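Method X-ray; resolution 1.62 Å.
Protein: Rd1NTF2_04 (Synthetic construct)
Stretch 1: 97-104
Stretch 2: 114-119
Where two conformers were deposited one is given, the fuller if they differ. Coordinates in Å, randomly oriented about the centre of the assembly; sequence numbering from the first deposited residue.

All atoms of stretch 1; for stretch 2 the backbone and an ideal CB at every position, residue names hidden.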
# COMPACT_ATOMS: atom_id res chain seq x y z
N TYR A 97 -15.34 1.55 -0.89
CA TYR A 97 -14.71 0.67 0.08
C TYR A 97 -13.95 -0.41 -0.66
O TYR A 97 -14.55 -1.34 -1.21
CB TYR A 97 -15.75 0.04 1.01
CG TYR A 97 -16.53 1.04 1.83
CD1 TYR A 97 -17.60 1.75 1.27
CD2 TYR A 97 -16.20 1.30 3.15
CE1 TYR A 97 -18.32 2.67 2.02
CE2 TYR A 97 -16.92 2.21 3.90
CZ TYR A 97 -17.97 2.90 3.33
OH TYR A 97 -18.67 3.81 4.08
N ASP A 98 -12.62 -0.30 -0.68
CA ASP A 98 -11.78 -1.24 -1.39
C ASP A 98 -11.07 -2.10 -0.36
O ASP A 98 -10.99 -1.77 0.83
CB ASP A 98 -10.75 -0.52 -2.27
CG ASP A 98 -11.33 -0.00 -3.57
OD1 ASP A 98 -12.45 -0.40 -3.95
OD2 ASP A 98 -10.65 0.80 -4.24
N ARG A 99 -10.57 -3.24 -0.82
CA ARG A 99 -9.74 -4.12 -0.02
C ARG A 99 -8.51 -4.48 -0.84
O ARG A 99 -8.61 -4.72 -2.04
CB ARG A 99 -10.49 -5.38 0.40
CG ARG A 99 -9.62 -6.43 1.07
CD ARG A 99 -10.43 -7.69 1.29
NE ARG A 99 -11.24 -7.58 2.50
CZ ARG A 99 -12.43 -8.17 2.66
NH1 ARG A 99 -12.97 -8.89 1.69
NH2 ARG A 99 -13.08 -8.02 3.80
N TYR A 100 -7.36 -4.46 -0.18
CA TYR A 100 -6.10 -4.78 -0.81
C TYR A 100 -5.40 -5.88 -0.02
O TYR A 100 -5.54 -5.99 1.21
CB TYR A 100 -5.16 -3.59 -0.88
CG TYR A 100 -5.52 -2.60 -1.94
CD1 TYR A 100 -6.48 -1.63 -1.72
CD2 TYR A 100 -4.90 -2.64 -3.18
CE1 TYR A 100 -6.81 -0.71 -2.72
CE2 TYR A 100 -5.21 -1.74 -4.17
CZ TYR A 100 -6.17 -0.78 -3.94
OH TYR A 100 -6.48 0.11 -4.94
N VAL A 101 -4.60 -6.67 -0.74
CA VAL A 101 -3.72 -7.66 -0.16
C VAL A 101 -2.31 -7.30 -0.57
O VAL A 101 -2.05 -7.03 -1.75
CB VAL A 101 -4.09 -9.08 -0.61
CG1 VAL A 101 -3.13 -10.07 0.02
CG2 VAL A 101 -5.52 -9.42 -0.20
N MET A 102 -1.39 -7.33 0.38
CA MET A 102 -0.02 -6.93 0.14
C MET A 102 0.93 -8.01 0.63
O MET A 102 0.79 -8.50 1.75
CB MET A 102 0.28 -5.61 0.86
CG MET A 102 1.44 -4.86 0.27
SD MET A 102 1.38 -3.18 0.88
CE MET A 102 1.87 -3.45 2.57
N VAL A 103 1.89 -8.36 -0.22
CA VAL A 103 2.92 -9.33 0.11
C VAL A 103 4.23 -8.57 0.19
O VAL A 103 4.60 -7.86 -0.75
CB VAL A 103 2.99 -10.48 -0.90
CG1 VAL A 103 4.18 -11.39 -0.57
CG2 VAL A 103 1.67 -11.23 -0.85
N ALA A 104 4.88 -8.68 1.34
CA ALA A 104 6.21 -8.14 1.56
C ALA A 104 7.13 -9.27 2.00
O ALA A 104 6.70 -10.27 2.59
CB ALA A 104 6.18 -7.01 2.61
N UNK A 114 6.58 -6.46 -2.28
CA UNK A 114 6.73 -7.07 -3.59
C UNK A 114 5.47 -6.95 -4.44
O UNK A 114 5.57 -6.81 -5.66
CB UNK A 114 7.11 -8.54 -3.43
N UNK A 115 4.29 -7.04 -3.83
CA UNK A 115 3.04 -7.07 -4.55
C UNK A 115 1.99 -6.36 -3.71
O UNK A 115 1.98 -6.49 -2.49
CB UNK A 115 2.62 -8.51 -4.87
N UNK A 116 1.15 -5.59 -4.38
CA UNK A 116 -0.01 -4.96 -3.77
C UNK A 116 -1.14 -5.16 -4.77
O UNK A 116 -1.01 -4.72 -5.92
CB UNK A 116 0.23 -3.48 -3.45
N UNK A 117 -2.20 -5.86 -4.39
CA UNK A 117 -3.27 -6.15 -5.33
C UNK A 117 -4.62 -5.82 -4.72
O UNK A 117 -4.90 -6.12 -3.55
CB UNK A 117 -3.23 -7.62 -5.76
N UNK A 118 -5.45 -5.16 -5.52
CA UNK A 118 -6.83 -4.94 -5.14
C UNK A 118 -7.52 -6.30 -5.16
O UNK A 118 -7.46 -7.03 -6.16
CB UNK A 118 -7.52 -3.94 -6.07
N UNK A 119 -8.13 -6.65 -4.04
CA UNK A 119 -8.71 -7.96 -3.85
C UNK A 119 -10.04 -7.88 -3.13
O UNK A 119 -10.78 -6.91 -3.31
OXT UNK A 119 -10.41 -8.77 -2.37
CB UNK A 119 -7.74 -8.86 -3.08

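The two strands run antiparallel, with axes 4.7 Å apart at closest approach.

Position 114 has phi/psi of -97/-36, unusual for a strand. The ideal CB lies sideways, 3.7 Å from Val103 O, and no side chain of stretch 1 encloses it. Many residues would fit, long polar ones included. The residue is Lys114. All four chi angles are m, and the end of the chain leads away from stretch 1.

Position 115 pairs with Val103. Its N donates to Val103 O (3.2 Å), and its O accepts from Val103 N (2.9 Å). The ideal CB is 4.5 Å from Val103 CB, on the face that also carries Val101. An apolar side chain suits this neighbour, branched or straight. The residue is Met115. Its CB packs 4.4 Å from Val103 CB, while the thioether end leads away.

Position 116 is a non-hydrogen-bonded pair with Met102. Its ideal CB lies 4.1 Å from Met102 CG and 5.2 Å from Tyr100 CD2, so an aliphatic side chain is favoured: Val, Ile, Leu or Met. The residue is Leu116, with both chi angles t. Its CD2 reaches Tyr100 CD2 at 3.0 Å, a very tight contact, and its CG lies 3.8 Å from Met102 SD.

Position 117 pairs with Val101 through two hydrogen bonds: its N to Val101 O and Val101 N to its O, both 2.9 Å. The CB points to the face of Val101 and Val103. Val101 offers methyls but no charge, so a beta-branched residue or a long chain with an aliphatic stem would serve. The residue is Arg117. Its guanidinium lies with one face over Val101 CB, 4.2 Å from CZ.

Position 118 faces Tyr100, with its ideal CB 3.7 Å from Tyr100 CE2. Asp98 lies farther along the same strand and offers a carboxylate. A long basic chain could use both, although shorter apolar residues could also cover the ring. The residue is Lys118, fully extended. Its NZ forms a long salt bridge with Asp98 OD1 (3.9 Å). Water 1 donates to Asp98 OD1 and accepts from Lys118 NZ, each at 2.7 Å.

Position 119 ends the chain with a carboxylate. Its N donates to Arg99 O (2.8 Å). An ideal CB would touch Val101 CG2 at 3.7 Å, without a clash, so a small side chain would also fit. The residue is Gly119. Water 3 links its OXT (2.6 Å) to Arg99 NH1 (2.8 Å).

Stretch 2 (114-119) KMLRKG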
# COMPACT_ATOMS: atom_id res chain seq x y z
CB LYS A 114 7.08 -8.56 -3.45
CG LYS A 114 8.43 -8.84 -2.82
CD LYS A 114 9.59 -8.34 -3.70
CE LYS A 114 9.70 -9.10 -5.02
NZ LYS A 114 9.79 -10.57 -4.81
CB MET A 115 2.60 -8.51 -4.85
CG MET A 115 1.15 -8.66 -5.32
SD MET A 115 0.82 -7.90 -6.91
CE MET A 115 1.73 -8.98 -8.01
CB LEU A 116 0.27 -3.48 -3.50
CG LEU A 116 -0.48 -2.73 -2.41
CD1 LEU A 116 0.01 -1.29 -2.41
CD2 LEU A 116 -1.93 -2.80 -2.69
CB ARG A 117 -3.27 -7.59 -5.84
CG ARG A 117 -3.41 -8.65 -4.79
CD ARG A 117 -3.38 -10.04 -5.43
NE ARG A 117 -3.55 -11.10 -4.43
CZ ARG A 117 -4.72 -11.51 -3.96
NH1 ARG A 117 -5.85 -10.95 -4.39
NH2 ARG A 117 -4.77 -12.47 -3.05
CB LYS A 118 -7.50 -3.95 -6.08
CG LYS A 118 -8.95 -3.66 -5.73
CD LYS A 118 -9.56 -2.66 -6.70
CE LYS A 118 -11.06 -2.50 -6.47
NZ LYS A 118 -11.67 -1.64 -7.53
O HOH W 1 -13.03 0.38 -6.45
O HOH W 2 -11.28 -4.12 -3.46
O HOH W 3 -12.08 -9.92 -0.77
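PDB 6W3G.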